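PDB 4LIH: gamma-glutamyl-gamma-aminobutyraldehyde dehydrogenase from Burkholderia cenocepacia, which probably oxidises aldehydes such as gamma-glutamyl-gamma-aminobutyraldehyde to their carboxylic acids with NAD(P)+ as hydride acceptor, as an enzyme of the aldehyde dehydrogenase family. Local coordinates for residues Y303-M308 with G349-G354; I355-V360 with G385-E390. All blocks are in the same frame, centred on the assembly; numbering follows the deposited sequence.

The two contacts follow one another along the chain, with contact 1 closing at Gly-354 and contact 2 opening at Ile-355, and their centres are about 8 Å apart. Helix 354-370 links them: its N-cap, Asp-353, lies in 349-354, and its first turns carry contact 2. Between the two contacts the backbone N of Ile-351 lies 2.6 Å from the O of Phe-387, a probable hydrogen bond, while CG2 of Ile-351 packs on the N of Leu-357. The loop 349-354 is thus held between the loop 303-308, which follows helix 290-302, and the start of strand 388-395, part of the mixed sheet that also holds strands 280-283, 314-318, 411-417 and 435-439.

Contact 1 (Y303-M308 with G349-G354); sequences YNMGEM and GAIVDG
Met-305 meets Gly-349, Ala-350 and Ile-351 through nearly the whole length of its side chain. Its bends at chi2 (72°) and chi3 (81°) turn SD and then CE against the backbone of Gly-349 and Ala-350. CB touches CD1 of Ile-351 at 3.7 Å, and CE comes to 3.2 Å from the O of Ala-350. A flexible thioether suits this uneven surface, and glycine suits position 349, where a CB would lie only about 3.5 Å from SD of Met-305.

Two weak hydrogen bonds supplement the packing. Gly-349 N donates to SD of Met-305 over 3.3 Å, well off straight, while Val-352 N donates to OE1 of Glu-307 over 3.3 Å, bent to 141°. Glu-307 is long enough to reach across because its chain is extended beyond CG; CG2 and CD1 of Ile-351 both lie against OE1, so the branched side chain packs beside Glu-307 as well as Met-305.

Within 303-308, ND2 of Asn-304 donates to the O of Glu-307 over 3.0 Å, with the acceptor lying in the amide plane. Lys-119 and Asn-176 bind the two ends of that amide, which fixes its rotation. Asp-353 caps helix 354-370 at Gln-356 N and pairs with Lys-203.

The inverse gamma turn centred on Glu-307 lies in a sequence consistent with the cysteine signature of aldehyde dehydrogenases, which in this family surrounds the catalytic cysteine.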
ATOM      1  N   TYR A 303      35.914   8.578   2.173  1.00 10.89           N
ATOM      2  CA  TYR A 303      35.366   7.580   3.085  1.00 11.44           C
ATOM      3  C   TYR A 303      35.546   6.136   2.546  1.00 11.14           C
ATOM      4  O   TYR A 303      35.281   5.856   1.394  1.00 11.02           O
ATOM      5  CB  TYR A 303      33.872   7.819   3.404  1.00 11.85           C
ATOM      6  CG  TYR A 303      33.398   6.783   4.409  1.00 12.41           C
ATOM      7  CD1 TYR A 303      33.673   6.952   5.744  1.00 12.95           C
ATOM      8  CD2 TYR A 303      32.716   5.645   4.030  1.00 12.82           C
ATOM      9  CE1 TYR A 303      33.293   6.028   6.686  1.00 13.46           C
ATOM     10  CE2 TYR A 303      32.330   4.701   4.986  1.00 13.30           C
ATOM     11  CZ  TYR A 303      32.647   4.939   6.312  1.00 13.16           C
ATOM     12  OH  TYR A 303      32.350   4.116   7.334  1.00 14.38           O
ATOM     13  N   ASN A 304      35.990   5.233   3.404  1.00 10.96           N
ATOM     14  CA  ASN A 304      36.339   3.868   2.987  1.00 10.48           C
ATOM     15  C   ASN A 304      37.323   3.813   1.839  1.00 10.47           C
ATOM     16  O   ASN A 304      37.263   2.967   0.965  1.00 10.17           O
ATOM     17  CB  ASN A 304      35.074   3.098   2.616  1.00 10.38           C
ATOM     18  CG  ASN A 304      35.202   1.641   2.888  1.00 10.17           C
ATOM     19  OD1 ASN A 304      35.564   1.256   3.978  1.00 10.25           O
ATOM     20  ND2 ASN A 304      34.925   0.816   1.891  1.00 10.19           N
ATOM     21  N   MET A 305      38.235   4.768   1.825  1.00 10.61           N
ATOM     22  CA  MET A 305      39.260   4.827   0.791  1.00 10.68           C
ATOM     23  C   MET A 305      38.749   4.972  -0.656  1.00 10.49           C
ATOM     24  O   MET A 305      39.407   4.519  -1.579  1.00 10.42           O
ATOM     25  CB  MET A 305      40.143   3.570   0.880  1.00 10.63           C
ATOM     26  CG  MET A 305      40.851   3.388   2.224  1.00 10.88           C
ATOM     27  SD  MET A 305      39.849   2.909   3.690  1.00 10.95           S
ATOM     28  CE  MET A 305      39.663   1.144   3.476  1.00 10.97           C
ATOM     29  N   GLY A 306      37.574   5.534  -0.869  1.00 10.66           N
ATOM     30  CA  GLY A 306      37.014   5.663  -2.250  1.00 10.71           C
ATOM     31  C   GLY A 306      36.510   4.348  -2.799  1.00 10.75           C
ATOM     32  O   GLY A 306      36.074   4.280  -3.934  1.00 10.68           O
ATOM     33  N   GLU A 307      36.569   3.311  -1.966  1.00 11.10           N
ATOM     34  CA  GLU A 307      36.171   1.938  -2.337  1.00 11.23           C
ATOM     35  C   GLU A 307      34.701   1.833  -1.987  1.00 11.42           C
ATOM     36  O   GLU A 307      34.275   1.170  -1.054  1.00 11.52           O
ATOM     37  CB  GLU A 307      36.972   0.856  -1.616  1.00 11.33           C
ATOM     38  CG  GLU A 307      38.477   0.931  -1.865  1.00 11.29           C
ATOM     39  CD  GLU A 307      39.340   0.079  -0.958  1.00 11.37           C
ATOM     40  OE1 GLU A 307      40.482  -0.239  -1.406  1.00 11.53           O
ATOM     41  OE2 GLU A 307      38.941  -0.284   0.177  1.00 11.34           O
ATOM     42  N   MET A 308      33.928   2.510  -2.782  1.00 12.06           N
ATOM     43  CA  MET A 308      32.503   2.688  -2.522  1.00 12.52           C
ATOM     44  C   MET A 308      31.875   2.773  -3.895  1.00 11.91           C
ATOM     45  O   MET A 308      32.248   3.642  -4.700  1.00 11.03           O
ATOM     46  CB  MET A 308      32.232   3.986  -1.807  1.00 14.38           C
ATOM     47  CG  MET A 308      32.526   4.016  -0.327  1.00 16.35           C
ATOM     48  SD  MET A 308      31.773   5.495   0.406  1.00 20.47           S
ATOM     49  CE  MET A 308      32.760   6.797  -0.330  1.00 19.85           C
ATOM     50  N   GLY A 349      42.026   4.387   5.736  1.00 16.06           N
ATOM     51  CA  GLY A 349      42.786   3.166   6.011  1.00 15.10           C
ATOM     52  C   GLY A 349      43.566   2.688   4.798  1.00 14.03           C
ATOM     53  O   GLY A 349      44.086   3.471   4.055  1.00 14.13           O
ATOM     54  N   ALA A 350      43.644   1.389   4.632  1.00 13.16           N
ATOM     55  CA  ALA A 350      44.504   0.749   3.637  1.00 12.69           C
ATOM     56  C   ALA A 350      43.685   0.377   2.437  1.00 12.35           C
ATOM     57  O   ALA A 350      42.513   0.010   2.585  1.00 11.85           O
ATOM     58  CB  ALA A 350      45.143  -0.500   4.228  1.00 12.64           C
ATOM     59  N   ILE A 351      44.310   0.443   1.264  1.00 12.19           N
ATOM     60  CA  ILE A 351      43.755  -0.148   0.031  1.00 12.29           C
ATOM     61  C   ILE A 351      43.851  -1.665   0.105  1.00 12.44           C
ATOM     62  O   ILE A 351      44.788  -2.217   0.695  1.00 13.24           O
ATOM     63  CB  ILE A 351      44.493   0.396  -1.203  1.00 12.22           C
ATOM     64  CG1 ILE A 351      44.409   1.928  -1.204  1.00 12.40           C
ATOM     65  CG2 ILE A 351      43.935  -0.218  -2.484  1.00 12.08           C
ATOM     66  CD1 ILE A 351      42.970   2.472  -1.298  1.00 12.34           C
ATOM     67  N   VAL A 352      42.887  -2.374  -0.475  1.00 12.71           N
ATOM     68  CA  VAL A 352      42.695  -3.781  -0.102  1.00 12.56           C
ATOM     69  C   VAL A 352      43.892  -4.700  -0.408  1.00 13.04           C
ATOM     70  O   VAL A 352      44.196  -5.590   0.386  1.00 13.94           O
ATOM     71  CB  VAL A 352      41.412  -4.357  -0.696  1.00 12.25           C
ATOM     72  CG1 VAL A 352      41.580  -4.634  -2.172  1.00 11.90           C
ATOM     73  CG2 VAL A 352      41.015  -5.630   0.053  1.00 12.38           C
ATOM     74  N   ASP A 353      44.573  -4.463  -1.529  1.00 13.35           N
ATOM     75  CA  ASP A 353      45.797  -5.187  -1.893  1.00 13.56           C
ATOM     76  C   ASP A 353      46.651  -4.432  -2.909  1.00 13.49           C
ATOM     77  O   ASP A 353      46.294  -3.354  -3.371  1.00 13.70           O
ATOM     78  CB  ASP A 353      45.501  -6.639  -2.349  1.00 13.42           C
ATOM     79  CG  ASP A 353      44.606  -6.735  -3.594  1.00 13.60           C
ATOM     80  OD1 ASP A 353      44.515  -5.809  -4.419  1.00 13.47           O
ATOM     81  OD2 ASP A 353      44.008  -7.804  -3.791  1.00 13.71           O
ATOM     82  N   GLY A 354      47.804  -5.001  -3.262  1.00 13.47           N
ATOM     83  CA  GLY A 354      48.737  -4.316  -4.176  1.00 13.77           C
ATOM     84  C   GLY A 354      48.143  -4.121  -5.549  1.00 13.71           C
ATOM     85  O   GLY A 354      48.380  -3.101  -6.194  1.00 14.36           O
TER

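Contact 2 (I355-V360 with G385-E390); sequences IQLERV and GGFYVE
The first turns of helix 354-370 lie against an extended segment, with the CA atoms of Leu-357 and Phe-387 6.4 Å apart and Phe-387 and Val-389 directed at the helix while Tyr-388 between them faces away. Leu-357 fits between the two inward residues. Its CG is anti to the backbone N (chi1 -178°), and the two methyls beyond it part: CD2 meets CB of Phe-387 at 3.9 Å and sits at the edge of the ring, in its plane, whereas CD1 reaches CB of Val-389, also at 3.9 Å. One turn further on, CG1 of Val-360 approaches CG1 of Val-389 at 4.3 Å.

This is helix-on-sheet packing in an alpha/beta fold: Leu-357 and Val-360, three residues apart on the helix, pack on Phe-387 just before strand 388-395 and on Val-389 within it, which also touches Leu-361 and Ile-364. Tyr-388, turned away, sends its hydroxyl to the O of Ile-51.

Both glycines suit the approach to the strand. At the backbone angles of Gly-385 (phi 84°) a CB would be jammed against the preceding carbonyl O; its own O lies over one face of the Phe-387 ring, 4.0 Å above the plane and offset toward the rim. On Gly-386 a CB would clash with CE2 of Tyr-388.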
ATOM      1  N   ILE A 355      47.365  -5.079  -6.021  1.00 13.89           N
ATOM      2  CA  ILE A 355      46.774  -4.955  -7.365  1.00 14.11           C
ATOM      3  C   ILE A 355      45.785  -3.768  -7.423  1.00 13.52           C
ATOM      4  O   ILE A 355      45.775  -2.991  -8.405  1.00 12.84           O
ATOM      5  CB  ILE A 355      46.121  -6.280  -7.828  1.00 15.19           C
ATOM      6  CG1 ILE A 355      47.225  -7.287  -8.174  1.00 16.30           C
ATOM      7  CG2 ILE A 355      45.195  -6.076  -9.023  1.00 15.32           C
ATOM      8  CD1 ILE A 355      46.695  -8.699  -8.360  1.00 16.83           C
ATOM      9  N   GLN A 356      44.984  -3.603  -6.369  0.50 13.18           N
ATOM     10  CA  GLN A 356      44.087  -2.448  -6.292  0.50 13.02           C
ATOM     11  C   GLN A 356      44.855  -1.143  -6.168  0.50 13.02           C
ATOM     12  O   GLN A 356      44.525  -0.152  -6.833  0.50 12.83           O
ATOM     13  CB  GLN A 356      43.091  -2.590  -5.139  0.50 12.89           C
ATOM     14  CG  GLN A 356      41.946  -3.515  -5.483  0.50 12.76           C
ATOM     15  CD  GLN A 356      41.317  -3.181  -6.817  0.50 12.69           C
ATOM     16  OE1 GLN A 356      41.025  -4.074  -7.633  0.50 12.56           O
ATOM     17  NE2 GLN A 356      41.096  -1.882  -7.053  0.50 12.45           N
ATOM     18  N   LEU A 357      45.877  -1.146  -5.318  1.00 13.24           N
ATOM     19  CA  LEU A 357      46.753   0.009  -5.175  1.00 13.51           C
ATOM     20  C   LEU A 357      47.350   0.414  -6.532  1.00 13.94           C
ATOM     21  O   LEU A 357      47.315   1.604  -6.898  1.00 14.11           O
ATOM     22  CB  LEU A 357      47.867  -0.287  -4.137  1.00 13.40           C
ATOM     23  CG  LEU A 357      48.810   0.887  -3.878  1.00 13.34           C
ATOM     24  CD1 LEU A 357      48.051   2.085  -3.347  1.00 13.40           C
ATOM     25  CD2 LEU A 357      49.887   0.506  -2.874  1.00 13.65           C
ATOM     26  N   GLU A 358      47.849  -0.563  -7.280  0.50 14.34           N
ATOM     27  CA  GLU A 358      48.486  -0.307  -8.581  0.50 14.88           C
ATOM     28  C   GLU A 358      47.518   0.276  -9.615  0.50 14.96           C
ATOM     29  O   GLU A 358      47.863   1.192 -10.377  0.50 14.33           O
ATOM     30  CB  GLU A 358      49.146  -1.597  -9.082  0.50 15.29           C
ATOM     31  CG  GLU A 358      50.327  -1.964  -8.205  0.50 15.74           C
ATOM     32  CD  GLU A 358      50.939  -3.326  -8.468  0.50 16.15           C
ATOM     33  OE1 GLU A 358      50.256  -4.330  -8.790  0.50 16.30           O
ATOM     34  OE2 GLU A 358      52.151  -3.378  -8.304  0.50 17.48           O
ATOM     35  N   ARG A 359      46.292  -0.245  -9.606  1.00 15.16           N
ATOM     36  CA  ARG A 359      45.204   0.226 -10.472  1.00 16.03           C
ATOM     37  C   ARG A 359      44.862   1.675 -10.171  1.00 14.68           C
ATOM     38  O   ARG A 359      44.768   2.514 -11.069  1.00 14.01           O
ATOM     39  CB  ARG A 359      43.952  -0.667 -10.285  1.00 18.13           C
ATOM     40  CG  ARG A 359      42.662  -0.078 -10.802  1.00 20.89           C
ATOM     41  CD  ARG A 359      41.606  -1.156 -11.024  1.00 24.21           C
ATOM     42  NE  ARG A 359      40.410  -0.612 -11.691  1.00 27.64           N
ATOM     43  CZ  ARG A 359      40.157  -0.673 -13.011  1.00 29.93           C
ATOM     44  NH1 ARG A 359      41.009  -1.232 -13.868  1.00 33.19           N
ATOM     45  NH2 ARG A 359      39.039  -0.147 -13.495  1.00 31.15           N
ATOM     46  N   VAL A 360      44.695   1.987  -8.891  1.00 14.00           N
ATOM     47  CA  VAL A 360      44.495   3.373  -8.471  1.00 13.26           C
ATOM     48  C   VAL A 360      45.684   4.295  -8.867  1.00 13.33           C
ATOM     49  O   VAL A 360      45.489   5.404  -9.370  1.00 13.30           O
ATOM     50  CB  VAL A 360      44.223   3.463  -6.949  1.00 12.94           C
ATOM     51  CG1 VAL A 360      44.277   4.904  -6.465  1.00 13.02           C
ATOM     52  CG2 VAL A 360      42.887   2.815  -6.605  1.00 12.59           C
ATOM     53  N   GLY A 385      54.561  -2.469   4.742  1.00 18.03           N
ATOM     54  CA  GLY A 385      54.095  -3.684   4.092  1.00 17.08           C
ATOM     55  C   GLY A 385      52.614  -3.632   3.673  1.00 16.50           C
ATOM     56  O   GLY A 385      52.116  -4.556   3.025  1.00 16.62           O
ATOM     57  N   GLY A 386      51.919  -2.555   4.026  1.00 15.61           N
ATOM     58  CA  GLY A 386      50.520  -2.365   3.616  1.00 14.78           C
ATOM     59  C   GLY A 386      50.361  -1.392   2.458  1.00 14.24           C
ATOM     60  O   GLY A 386      51.347  -0.860   1.929  1.00 13.88           O
ATOM     61  N   PHE A 387      49.108  -1.137   2.080  1.00 13.32           N
ATOM     62  CA  PHE A 387      48.790  -0.470   0.821  1.00 13.05           C
ATOM     63  C   PHE A 387      48.025   0.814   1.080  1.00 12.78           C
ATOM     64  O   PHE A 387      46.917   0.766   1.528  1.00 11.97           O
ATOM     65  CB  PHE A 387      47.995  -1.437  -0.032  1.00 13.01           C
ATOM     66  CG  PHE A 387      48.664  -2.777  -0.150  1.00 13.13           C
ATOM     67  CD1 PHE A 387      49.806  -2.893  -0.905  1.00 13.49           C
ATOM     68  CD2 PHE A 387      48.213  -3.867   0.556  1.00 13.20           C
ATOM     69  CE1 PHE A 387      50.472  -4.103  -1.006  1.00 13.80           C
ATOM     70  CE2 PHE A 387      48.850  -5.071   0.464  1.00 13.32           C
ATOM     71  CZ  PHE A 387      49.985  -5.201  -0.295  1.00 13.64           C
ATOM     72  N   TYR A 388      48.667   1.951   0.811  1.00 13.00           N
ATOM     73  CA  TYR A 388      48.177   3.273   1.236  1.00 13.01           C
ATOM     74  C   TYR A 388      48.450   4.324   0.150  1.00 13.26           C
ATOM     75  O   TYR A 388      49.506   4.307  -0.470  1.00 13.28           O
ATOM     76  CB  TYR A 388      48.858   3.708   2.521  1.00 13.22           C
ATOM     77  CG  TYR A 388      48.651   2.790   3.707  1.00 13.11           C
ATOM     78  CD1 TYR A 388      47.533   2.904   4.534  1.00 13.14           C
ATOM     79  CD2 TYR A 388      49.559   1.816   3.991  1.00 13.20           C
ATOM     80  CE1 TYR A 388      47.348   2.063   5.611  1.00 13.05           C
ATOM     81  CE2 TYR A 388      49.399   0.974   5.087  1.00 13.05           C
ATOM     82  CZ  TYR A 388      48.287   1.072   5.870  1.00 12.98           C
ATOM     83  OH  TYR A 388      48.152   0.225   6.967  1.00 12.59           O
ATOM     84  N   VAL A 389      47.481   5.205  -0.072  1.00 13.53           N
ATOM     85  CA  VAL A 389      47.564   6.242  -1.115  1.00 13.68           C
ATOM     86  C   VAL A 389      46.848   7.455  -0.559  1.00 13.41           C
ATOM     87  O   VAL A 389      45.814   7.340   0.119  1.00 13.51           O
ATOM     88  CB  VAL A 389      47.031   5.731  -2.490  1.00 13.80           C
ATOM     89  CG1 VAL A 389      45.582   5.306  -2.414  1.00 13.77           C
ATOM     90  CG2 VAL A 389      47.235   6.752  -3.598  1.00 14.14           C
ATOM     91  N   GLU A 390      47.427   8.619  -0.795  1.00 13.71           N
ATOM     92  CA  GLU A 390      46.850   9.869  -0.324  1.00 13.53           C
ATOM     93  C   GLU A 390      45.478  10.165  -0.954  1.00 12.84           C
ATOM     94  O   GLU A 390      45.222   9.777  -2.094  1.00 12.19           O
ATOM     95  CB  GLU A 390      47.772  11.043  -0.626  1.00 14.34           C
ATOM     96  CG  GLU A 390      49.108  11.036   0.081  1.00 14.91           C
ATOM     97  CD  GLU A 390      50.096  12.029  -0.511  1.00 15.46           C
ATOM     98  OE1 GLU A 390      50.063  12.287  -1.736  1.00 15.40           O
ATOM     99  OE2 GLU A 390      50.877  12.591   0.283  1.00 15.97           O
TER